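Local coordinates for Alpha/beta hydrolase fold protein (Nakamurella multipartita, PDB 4Y7D) that probably acts as a hydrolase of the alpha/beta-hydrolase fold, although its substrate is not established, at residues Ile175-Lys183 with Gly247-Pro255; Gln192-Thr203 with Leu279-Ser287. All coordinates share one frame; numbering follows the deposited sequence.

Interaction 1: Ile175-Lys183 with Gly247-Pro255. With NA (sodium ion), chain D.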
loop_
_atom_site.group_PDB
_atom_site.type_symbol
_atom_site.label_atom_id
_atom_site.label_comp_id
_atom_site.label_asym_id
_atom_site.label_seq_id
_atom_site.Cartn_x
_atom_site.Cartn_y
_atom_site.Cartn_z
ATOM N N ILE A 175 14.625 -3.692 -5.905
ATOM C CA ILE A 175 14.744 -4.883 -5.021
ATOM C C ILE A 175 15.855 -4.674 -3.980
ATOM O O ILE A 175 15.671 -4.943 -2.780
ATOM C CB ILE A 175 14.939 -6.166 -5.836
ATOM C CG1 ILE A 175 13.689 -6.438 -6.672
ATOM C CG2 ILE A 175 15.284 -7.377 -4.939
ATOM C CD1 ILE A 175 12.372 -6.323 -5.935
ATOM N N ALA A 176 16.985 -4.136 -4.420
ATOM C CA ALA A 176 18.058 -3.815 -3.462
ATOM C C ALA A 176 17.658 -2.762 -2.424
ATOM O O ALA A 176 17.973 -2.927 -1.257
ATOM C CB ALA A 176 19.352 -3.403 -4.173
ATOM N N ALA A 177 16.953 -1.713 -2.832
ATOM C CA ALA A 177 16.561 -0.679 -1.916
ATOM C C ALA A 177 15.543 -1.164 -0.899
ATOM O O ALA A 177 15.451 -0.596 0.182
ATOM C CB ALA A 177 15.959 0.505 -2.674
ATOM N N GLU A 178 14.720 -2.140 -1.266
ATOM C CA GLU A 178 13.556 -2.483 -0.444
ATOM C C GLU A 178 13.741 -3.703 0.429
ATOM O O GLU A 178 12.776 -4.169 1.075
ATOM C CB GLU A 178 12.322 -2.621 -1.341
ATOM C CG GLU A 178 11.943 -1.293 -1.978
ATOM C CD GLU A 178 11.600 -0.263 -0.926
ATOM O OE1 GLU A 178 10.687 -0.511 -0.120
ATOM O OE2 GLU A 178 12.215 0.829 -0.940
ATOM N N GLY A 179 14.979 -4.207 0.457
ATOM C CA GLY A 179 15.309 -5.381 1.257
ATOM C C GLY A 179 16.728 -5.343 1.783
ATOM O O GLY A 179 17.543 -4.448 1.406
ATOM N N HIS A 180 17.005 -6.316 2.649
ATOM C CA HIS A 180 18.339 -6.541 3.215
ATOM C C HIS A 180 19.033 -7.717 2.547
ATOM O O HIS A 180 19.963 -8.288 3.128
ATOM C CB HIS A 180 18.198 -6.851 4.707
ATOM C CG HIS A 180 17.746 -5.689 5.532
ATOM N ND1 HIS A 180 18.465 -4.512 5.621
ATOM C CD2 HIS A 180 16.686 -5.545 6.359
ATOM C CE1 HIS A 180 17.842 -3.681 6.441
ATOM N NE2 HIS A 180 16.770 -4.286 6.912
ATOM N N LEU A 181 18.640 -8.061 1.325
ATOM C CA LEU A 181 19.203 -9.203 0.623
ATOM C C LEU A 181 20.653 -9.005 0.189
ATOM O O LEU A 181 21.090 -7.884 -0.091
ATOM C CB LEU A 181 18.363 -9.540 -0.614
ATOM C CG LEU A 181 16.881 -9.910 -0.438
ATOM C CD1 LEU A 181 16.252 -10.159 -1.774
ATOM C CD2 LEU A 181 16.704 -11.155 0.422
ATOM N N SER A 182 21.378 -10.122 0.110
ATOM C CA SER A 182 22.699 -10.163 -0.497
ATOM C C SER A 182 22.594 -9.790 -1.974
ATOM O O SER A 182 21.561 -9.968 -2.588
ATOM C CB SER A 182 23.296 -11.564 -0.391
ATOM O OG SER A 182 22.634 -12.488 -1.261
ATOM N N LYS A 183 23.700 -9.337 -2.547
ATOM C CA LYS A 183 23.811 -9.052 -3.980
ATOM C C LYS A 183 23.284 -10.234 -4.785
ATOM O O LYS A 183 22.533 -10.085 -5.751
ATOM C CB LYS A 183 25.287 -8.823 -4.331
ATOM C CG LYS A 183 25.589 -7.904 -5.502
ATOM C CD LYS A 183 27.077 -7.532 -5.508
ATOM C CE LYS A 183 27.495 -6.693 -4.288
ATOM N NZ LYS A 183 26.792 -5.376 -4.184
ATOM N N GLY A 247 7.489 -9.777 4.490
ATOM C CA GLY A 247 8.712 -10.330 3.927
ATOM C C GLY A 247 9.819 -10.214 4.944
ATOM O O GLY A 247 10.042 -9.133 5.527
ATOM N N THR A 248 10.556 -11.315 5.169
ATOM C CA THR A 248 11.496 -11.323 6.290
ATOM C C THR A 248 12.709 -10.412 6.096
ATOM O O THR A 248 13.379 -10.076 7.079
ATOM C CB THR A 248 12.008 -12.737 6.625
ATOM O OG1 THR A 248 12.908 -13.216 5.605
ATOM C CG2 THR A 248 10.863 -13.665 6.884
ATOM N N ALA A 249 12.979 -10.032 4.854
ATOM C CA ALA A 249 14.108 -9.169 4.528
ATOM C C ALA A 249 13.679 -7.715 4.256
ATOM O O ALA A 249 14.490 -6.949 3.761
ATOM C CB ALA A 249 14.825 -9.703 3.335
ATOM N N ASP A 250 12.484 -7.330 4.677
ATOM C CA ASP A 250 11.941 -5.997 4.386
ATOM C C ASP A 250 12.801 -4.977 5.131
ATOM O O ASP A 250 12.910 -5.049 6.368
ATOM C CB ASP A 250 10.506 -5.924 4.885
ATOM C CG ASP A 250 9.733 -4.762 4.353
ATOM O OD1 ASP A 250 10.283 -3.660 4.109
ATOM O OD2 ASP A 250 8.514 -4.961 4.192
ATOM N N SER A 251 13.359 -4.015 4.393
ATOM C CA SER A 251 14.167 -2.966 5.002
ATOM C C SER A 251 13.410 -1.635 5.071
ATOM O O SER A 251 13.983 -0.628 5.492
ATOM C CB SER A 251 15.432 -2.768 4.172
ATOM O OG SER A 251 15.090 -2.321 2.865
ATOM N N ASP A 252 12.171 -1.627 4.633
ATOM C CA ASP A 252 11.384 -0.402 4.542
ATOM C C ASP A 252 10.426 -0.321 5.752
ATOM O O ASP A 252 10.494 0.620 6.566
ATOM C CB ASP A 252 10.615 -0.459 3.213
ATOM C CG ASP A 252 10.031 0.889 2.798
ATOM O OD1 ASP A 252 9.608 1.616 3.710
ATOM O OD2 ASP A 252 9.974 1.188 1.568
ATOM N N VAL A 253 9.567 -1.332 5.904
ATOM C CA VAL A 253 8.735 -1.462 7.105
ATOM C C VAL A 253 9.177 -2.727 7.819
ATOM O O VAL A 253 8.990 -3.862 7.299
ATOM C CB VAL A 253 7.236 -1.501 6.750
ATOM C CG1 VAL A 253 6.365 -1.807 7.972
ATOM C CG2 VAL A 253 6.836 -0.174 6.128
ATOM N N ASP A 254 9.805 -2.555 8.961
ATOM C CA ASP A 254 10.346 -3.712 9.674
ATOM C C ASP A 254 9.317 -4.813 9.925
ATOM O O ASP A 254 8.162 -4.522 10.206
ATOM C CB ASP A 254 10.959 -3.351 11.024
ATOM C CG ASP A 254 11.855 -4.454 11.529
ATOM O OD1 ASP A 254 13.065 -4.531 11.097
ATOM O OD2 ASP A 254 11.417 -5.242 12.356
ATOM N N PRO A 255 9.732 -6.079 9.775
ATOM C CA PRO A 255 8.811 -7.185 10.119
ATOM C C PRO A 255 8.142 -7.075 11.508
ATOM O O PRO A 255 7.015 -7.605 11.711
ATOM C CB PRO A 255 9.683 -8.424 9.976
ATOM C CG PRO A 255 10.626 -8.044 8.855
ATOM C CD PRO A 255 10.968 -6.572 9.144
HETATM NA NA NA D . 19.439 -3.506 0.453
HETATM O O HOH W 1 14.063 0.509 2.413
HETATM O O HOH W 2 13.913 -3.600 8.445
HETATM O O HOH W 3 19.972 -5.587 -0.943
HETATM O O HOH W 4 18.118 -1.576 1.823
HETATM O O HOH W 5 21.106 -4.005 2.164
HETATM O O HOH W 6 21.180 -2.437 -0.865
#

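Interaction 2: Gln192-Thr203 with Leu279-Ser287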
loop_
_atom_site.group_PDB
_atom_site.type_symbol
_atom_site.label_atom_id
_atom_site.label_comp_id
_atom_site.label_asym_id
_atom_site.label_seq_id
_atom_site.Cartn_x
_atom_site.Cartn_y
_atom_site.Cartn_z
ATOM N N GLN A 192 13.816 -13.683 -11.559
ATOM C CA GLN A 192 12.426 -14.118 -11.406
ATOM C C GLN A 192 11.436 -13.070 -11.939
ATOM O O GLN A 192 10.506 -13.383 -12.668
ATOM C CB GLN A 192 12.132 -14.403 -9.927
ATOM C CG GLN A 192 12.849 -15.672 -9.452
ATOM C CD GLN A 192 12.964 -15.727 -7.944
ATOM O OE1 GLN A 192 12.456 -14.835 -7.226
ATOM N NE2 GLN A 192 13.665 -16.732 -7.454
ATOM N N ILE A 193 11.661 -11.817 -11.578
ATOM C CA ILE A 193 10.788 -10.758 -11.947
ATOM C C ILE A 193 10.832 -10.507 -13.445
ATOM O O ILE A 193 9.809 -10.327 -14.066
ATOM C CB ILE A 193 11.157 -9.490 -11.168
ATOM C CG1 ILE A 193 10.805 -9.701 -9.694
ATOM C CG2 ILE A 193 10.433 -8.258 -11.750
ATOM C CD1 ILE A 193 11.268 -8.589 -8.772
HETATM N N MSE A 194 12.021 -10.534 -14.031
HETATM C CA MSE A 194 12.169 -10.367 -15.484
HETATM C C MSE A 194 11.614 -11.557 -16.261
HETATM O O MSE A 194 11.459 -11.470 -17.481
HETATM C CB MSE A 194 13.633 -10.166 -15.864
HETATM C CG MSE A 194 14.316 -8.936 -15.255
HETATM SE SE MSE A 194 13.250 -7.305 -15.350
HETATM C CE MSE A 194 13.485 -6.996 -17.276
ATOM N N ALA A 195 11.288 -12.664 -15.589
ATOM C CA ALA A 195 10.628 -13.793 -16.238
ATOM C C ALA A 195 9.113 -13.808 -16.076
ATOM O O ALA A 195 8.440 -14.655 -16.650
ATOM C CB ALA A 195 11.204 -15.097 -15.694
ATOM N N ASP A 196 8.566 -12.893 -15.305
ATOM C CA ASP A 196 7.121 -12.836 -15.065
ATOM C C ASP A 196 6.651 -11.421 -15.345
ATOM O O ASP A 196 6.832 -10.535 -14.503
ATOM C CB ASP A 196 6.799 -13.262 -13.619
ATOM C CG ASP A 196 5.284 -13.215 -13.302
ATOM O OD1 ASP A 196 4.491 -12.537 -13.970
ATOM O OD2 ASP A 196 4.878 -13.845 -12.330
ATOM N N PRO A 197 5.992 -11.208 -16.484
ATOM C CA PRO A 197 5.574 -9.868 -16.896
ATOM C C PRO A 197 4.743 -9.122 -15.858
ATOM O O PRO A 197 4.848 -7.911 -15.761
ATOM C CB PRO A 197 4.755 -10.119 -18.181
ATOM C CG PRO A 197 5.205 -11.457 -18.666
ATOM C CD PRO A 197 5.575 -12.243 -17.445
ATOM N N ASP A 198 3.947 -9.822 -15.049
ATOM C CA ASP A 198 3.119 -9.138 -14.033
ATOM C C ASP A 198 3.974 -8.593 -12.926
ATOM O O ASP A 198 3.731 -7.480 -12.419
ATOM C CB ASP A 198 2.036 -10.063 -13.458
ATOM C CG ASP A 198 1.000 -10.471 -14.501
ATOM O OD1 ASP A 198 0.753 -9.700 -15.431
ATOM O OD2 ASP A 198 0.439 -11.575 -14.390
ATOM N N LYS A 199 4.986 -9.371 -12.537
ATOM C CA LYS A 199 5.910 -8.930 -11.507
ATOM C C LYS A 199 6.742 -7.762 -11.989
ATOM O O LYS A 199 6.979 -6.808 -11.217
ATOM C CB LYS A 199 6.811 -10.062 -11.038
ATOM C CG LYS A 199 6.089 -11.087 -10.191
ATOM C CD LYS A 199 7.006 -12.169 -9.661
ATOM C CE LYS A 199 6.258 -13.023 -8.650
ATOM N NZ LYS A 199 5.758 -14.197 -9.387
ATOM N N GLU A 200 7.173 -7.817 -13.254
ATOM C CA GLU A 200 8.001 -6.734 -13.815
ATOM C C GLU A 200 7.194 -5.445 -13.842
ATOM O O GLU A 200 7.661 -4.392 -13.394
ATOM C CB GLU A 200 8.478 -7.086 -15.234
ATOM C CG GLU A 200 9.333 -5.986 -15.879
ATOM C CD GLU A 200 9.852 -6.346 -17.240
ATOM O OE1 GLU A 200 9.757 -7.530 -17.680
ATOM O OE2 GLU A 200 10.393 -5.433 -17.891
ATOM N N ARG A 201 5.985 -5.528 -14.380
ATOM C CA ARG A 201 5.134 -4.362 -14.482
ATOM C C ARG A 201 4.855 -3.770 -13.108
ATOM O O ARG A 201 4.954 -2.541 -12.937
ATOM C CB ARG A 201 3.822 -4.701 -15.195
ATOM C CG ARG A 201 2.845 -3.540 -15.200
ATOM C CD ARG A 201 1.588 -3.817 -16.015
ATOM N NE ARG A 201 1.015 -5.132 -15.710
ATOM C CZ ARG A 201 -0.076 -5.620 -16.294
ATOM N NH1 ARG A 201 -0.499 -6.820 -15.962
ATOM N NH2 ARG A 201 -0.753 -4.898 -17.187
ATOM N N PHE A 202 4.517 -4.625 -12.124
ATOM C CA PHE A 202 4.250 -4.134 -10.775
ATOM C C PHE A 202 5.448 -3.376 -10.229
ATOM O O PHE A 202 5.302 -2.254 -9.679
ATOM C CB PHE A 202 3.912 -5.280 -9.792
ATOM C CG PHE A 202 3.716 -4.824 -8.388
ATOM C CD1 PHE A 202 2.461 -4.403 -7.939
ATOM C CD2 PHE A 202 4.769 -4.803 -7.489
ATOM C CE1 PHE A 202 2.276 -3.956 -6.654
ATOM C CE2 PHE A 202 4.589 -4.339 -6.193
ATOM C CZ PHE A 202 3.335 -3.915 -5.764
ATOM N N THR A 203 6.639 -3.971 -10.372
ATOM C CA THR A 203 7.829 -3.381 -9.795
ATOM C C THR A 203 8.159 -2.007 -10.402
ATOM O O THR A 203 8.534 -1.077 -9.684
ATOM C CB THR A 203 9.041 -4.340 -9.902
ATOM O OG1 THR A 203 8.703 -5.608 -9.332
ATOM C CG2 THR A 203 10.261 -3.768 -9.162
ATOM N N LEU A 279 8.292 -5.516 -1.336
ATOM C CA LEU A 279 7.371 -5.839 -2.432
ATOM C C LEU A 279 6.988 -7.326 -2.462
ATOM O O LEU A 279 6.288 -7.784 -3.378
ATOM C CB LEU A 279 8.017 -5.507 -3.797
ATOM C CG LEU A 279 8.078 -4.017 -4.186
ATOM C CD1 LEU A 279 8.994 -3.206 -3.325
ATOM C CD2 LEU A 279 8.488 -3.882 -5.654
ATOM N N ALA A 280 7.423 -8.086 -1.474
ATOM C CA ALA A 280 7.221 -9.545 -1.492
ATOM C C ALA A 280 5.827 -10.082 -1.838
ATOM O O ALA A 280 5.709 -11.082 -2.536
ATOM C CB ALA A 280 7.668 -10.127 -0.158
ATOM N N PHE A 281 4.778 -9.461 -1.332
ATOM C CA PHE A 281 3.416 -9.991 -1.516
ATOM C C PHE A 281 3.096 -10.066 -3.028
ATOM O O PHE A 281 2.304 -10.897 -3.414
ATOM C CB PHE A 281 2.436 -9.099 -0.756
ATOM C CG PHE A 281 0.981 -9.431 -0.924
ATOM C CD1 PHE A 281 0.426 -10.549 -0.365
ATOM C CD2 PHE A 281 0.131 -8.560 -1.615
ATOM C CE1 PHE A 281 -0.931 -10.779 -0.457
ATOM C CE2 PHE A 281 -1.227 -8.829 -1.748
ATOM C CZ PHE A 281 -1.754 -9.931 -1.150
ATOM N N TRP A 282 3.708 -9.192 -3.841
ATOM C CA TRP A 282 3.539 -9.206 -5.272
ATOM C C TRP A 282 4.650 -9.863 -6.051
ATOM O O TRP A 282 4.372 -10.401 -7.133
ATOM C CB TRP A 282 3.305 -7.798 -5.844
ATOM C CG TRP A 282 1.999 -7.187 -5.364
ATOM C CD1 TRP A 282 0.763 -7.259 -5.983
ATOM C CD2 TRP A 282 1.799 -6.418 -4.171
ATOM N NE1 TRP A 282 -0.172 -6.570 -5.260
ATOM C CE2 TRP A 282 0.427 -6.038 -4.144
ATOM C CE3 TRP A 282 2.644 -5.984 -3.136
ATOM C CZ2 TRP A 282 -0.114 -5.324 -3.109
ATOM C CZ3 TRP A 282 2.098 -5.242 -2.104
ATOM C CH2 TRP A 282 0.722 -4.911 -2.111
ATOM N N VAL A 283 5.875 -9.821 -5.565
ATOM C CA VAL A 283 7.006 -10.277 -6.376
ATOM C C VAL A 283 7.805 -11.480 -5.844
ATOM O O VAL A 283 8.678 -11.987 -6.544
ATOM C CB VAL A 283 7.970 -9.112 -6.726
ATOM C CG1 VAL A 283 7.178 -7.951 -7.324
ATOM C CG2 VAL A 283 8.839 -8.703 -5.536
ATOM N N HIS A 284 7.510 -11.952 -4.635
ATOM C CA HIS A 284 8.283 -13.068 -4.038
ATOM C C HIS A 284 7.886 -14.341 -4.773
ATOM O O HIS A 284 6.717 -14.484 -5.183
ATOM C CB HIS A 284 7.984 -13.136 -2.546
ATOM C CG HIS A 284 8.765 -14.162 -1.798
ATOM N ND1 HIS A 284 8.449 -15.502 -1.837
ATOM C CD2 HIS A 284 9.861 -14.067 -1.009
ATOM C CE1 HIS A 284 9.306 -16.190 -1.112
ATOM N NE2 HIS A 284 10.169 -15.342 -0.593
ATOM N N PRO A 285 8.820 -15.288 -4.952
ATOM C CA PRO A 285 8.478 -16.487 -5.748
ATOM C C PRO A 285 7.395 -17.369 -5.164
ATOM O O PRO A 285 6.823 -18.120 -5.880
ATOM C CB PRO A 285 9.805 -17.262 -5.819
ATOM C CG PRO A 285 10.656 -16.682 -4.714
ATOM C CD PRO A 285 10.258 -15.237 -4.651
ATOM N N ASP A 286 7.141 -17.284 -3.867
ATOM C CA ASP A 286 6.086 -18.056 -3.192
ATOM C C ASP A 286 4.861 -17.209 -2.824
ATOM O O ASP A 286 4.050 -17.627 -1.946
ATOM C CB ASP A 286 6.675 -18.687 -1.927
ATOM C CG ASP A 286 7.905 -19.545 -2.239
ATOM O OD1 ASP A 286 7.970 -20.150 -3.314
ATOM O OD2 ASP A 286 8.830 -19.542 -1.440
ATOM N N SER A 287 4.724 -16.040 -3.458
ATOM C CA SER A 287 3.643 -15.104 -3.131
ATOM C C SER A 287 2.307 -15.418 -3.781
ATOM O O SER A 287 1.281 -14.933 -3.319
ATOM C CB SER A 287 4.016 -13.654 -3.468
ATOM O OG SER A 287 4.286 -13.469 -4.832
HETATM O O HOH W 7 9.676 -14.235 -7.846
#

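Interaction 1: Ile175-Lys183 with Gly247-Pro255
Ser251 packs against His180, its CB over one face of the imidazole and 3.5 Å from the ring centroid, a CH-pi contact displaced toward NE2 and CE1. The torsion chi1 of 63° sets Ser251 OG between its backbone N and carbonyl carbon and beside the Glu178-Gly179 peptide, 3.1 Å from Glu178 C. One water donates to Ala177 O and also bonds Ser251 OG; another joins this hydroxyl to the sodium ion, which Ala176 O, Gly179 O and four waters surround. Ala249 O accepts His180 N at 2.8 Å in its carbonyl plane and meets Gly179 CA at 3.1 Å, a CA-H...O contact, while Ala249 CB rests on Leu181 CD2. The His180 N to Ala249 O bond and a weak one from Ser251 N to Glu178 O bridge the backbones once, at Gly179 and Asp250. Glu178, bent at chi2 (-61°), lays its carboxylate alongside that of Asp252, planes 61° apart; Glu178 OE1 and Asp252 OD2 are only 2.5 Å apart, so one acid probably holds a proton. Asp250 OD1 accepts from Asp252 N, an Asx turn, and from Val253 N, which extends it to an Asx motif. Asp250 OD2 bonds His278 ND1, and the position of Asp250 in the loop after strand 242-247 is consistent with the acid-histidine pair of an alpha/beta-hydrolase catalytic triad.

Interaction 2: Gln192-Thr203 with Leu279-Ser287
Phe202 and Trp282 lie ring on ring in an offset stack, the phenyl and the five-membered ring of the indole 4.0 Å between centroids with planes 14° apart. Phe202 CZ comes down on the indole at 3.3 Å from Trp282 CD2, and Trp282 CB sits over the phenyl face, 3.6 Å from its centroid. With CG swung anti to the backbone N (chi1 176°), the phenyl reaches across to this face, and Leu279 CD2 closes its edge at 4.0 Å from Phe202 CE2. Beside the stack, Val283 is a knob in a hole formed by Ile193, Lys199, Phe202 and Thr203; its CG1 lies 3.4 Å from Thr203 OG1, whose hydroxyl is turned back to donate to Lys199 O. The methylenes of Lys199 run past the end of helix 280-283, CE 3.4 Å from Val283 O, before NZ reaches its salt-bridge partner Asp196 OD2 at 3.1 Å. Asp196 OD1 meanwhile caps helix 197-209 through Asp198 N. Farther out, Gln192 OE1 touches the Pro285 ring, takes a bond from Arg189, and shares a water with Val283 O. Phe281 backs the other face of the indole, and Trp282 NE1 donates to Met52 O. A leucine in place of Trp282 would probably deprive Phe202 of its stacking partner and leave Met52 O without this donor. The two segments are thus joined mainly by ring stacking and apolar contact, with one water as polar link, while the polar ends of Thr203 and Lys199 bond within their own segment; the hold should rest chiefly on shape fit and burial.

Overall arrangement
The two contacts, with centres 15 Å apart, join the helical region 167-209 to the loop after strand 242-247 and to the region round helix 280-283, which follows strand 269-273. Interaction 1 passes directly into interaction 2: Glu178 CG packs on Leu279 CD1 at 3.8 Å, and Ile175 CD1 on Ile193 CD1, also at 3.8 Å. His278, bonded to Asp250 in the first contact, immediately precedes Leu279 of the second, so the probable catalytic acid-histidine pair lies where the two meet. Segment 175-183 holds the metal, and the side chain of Leu279 is about 11 Å from the bound sodium ion. Along the chain the segments alternate, 175-183, 192-203, 247-255 and 279-287.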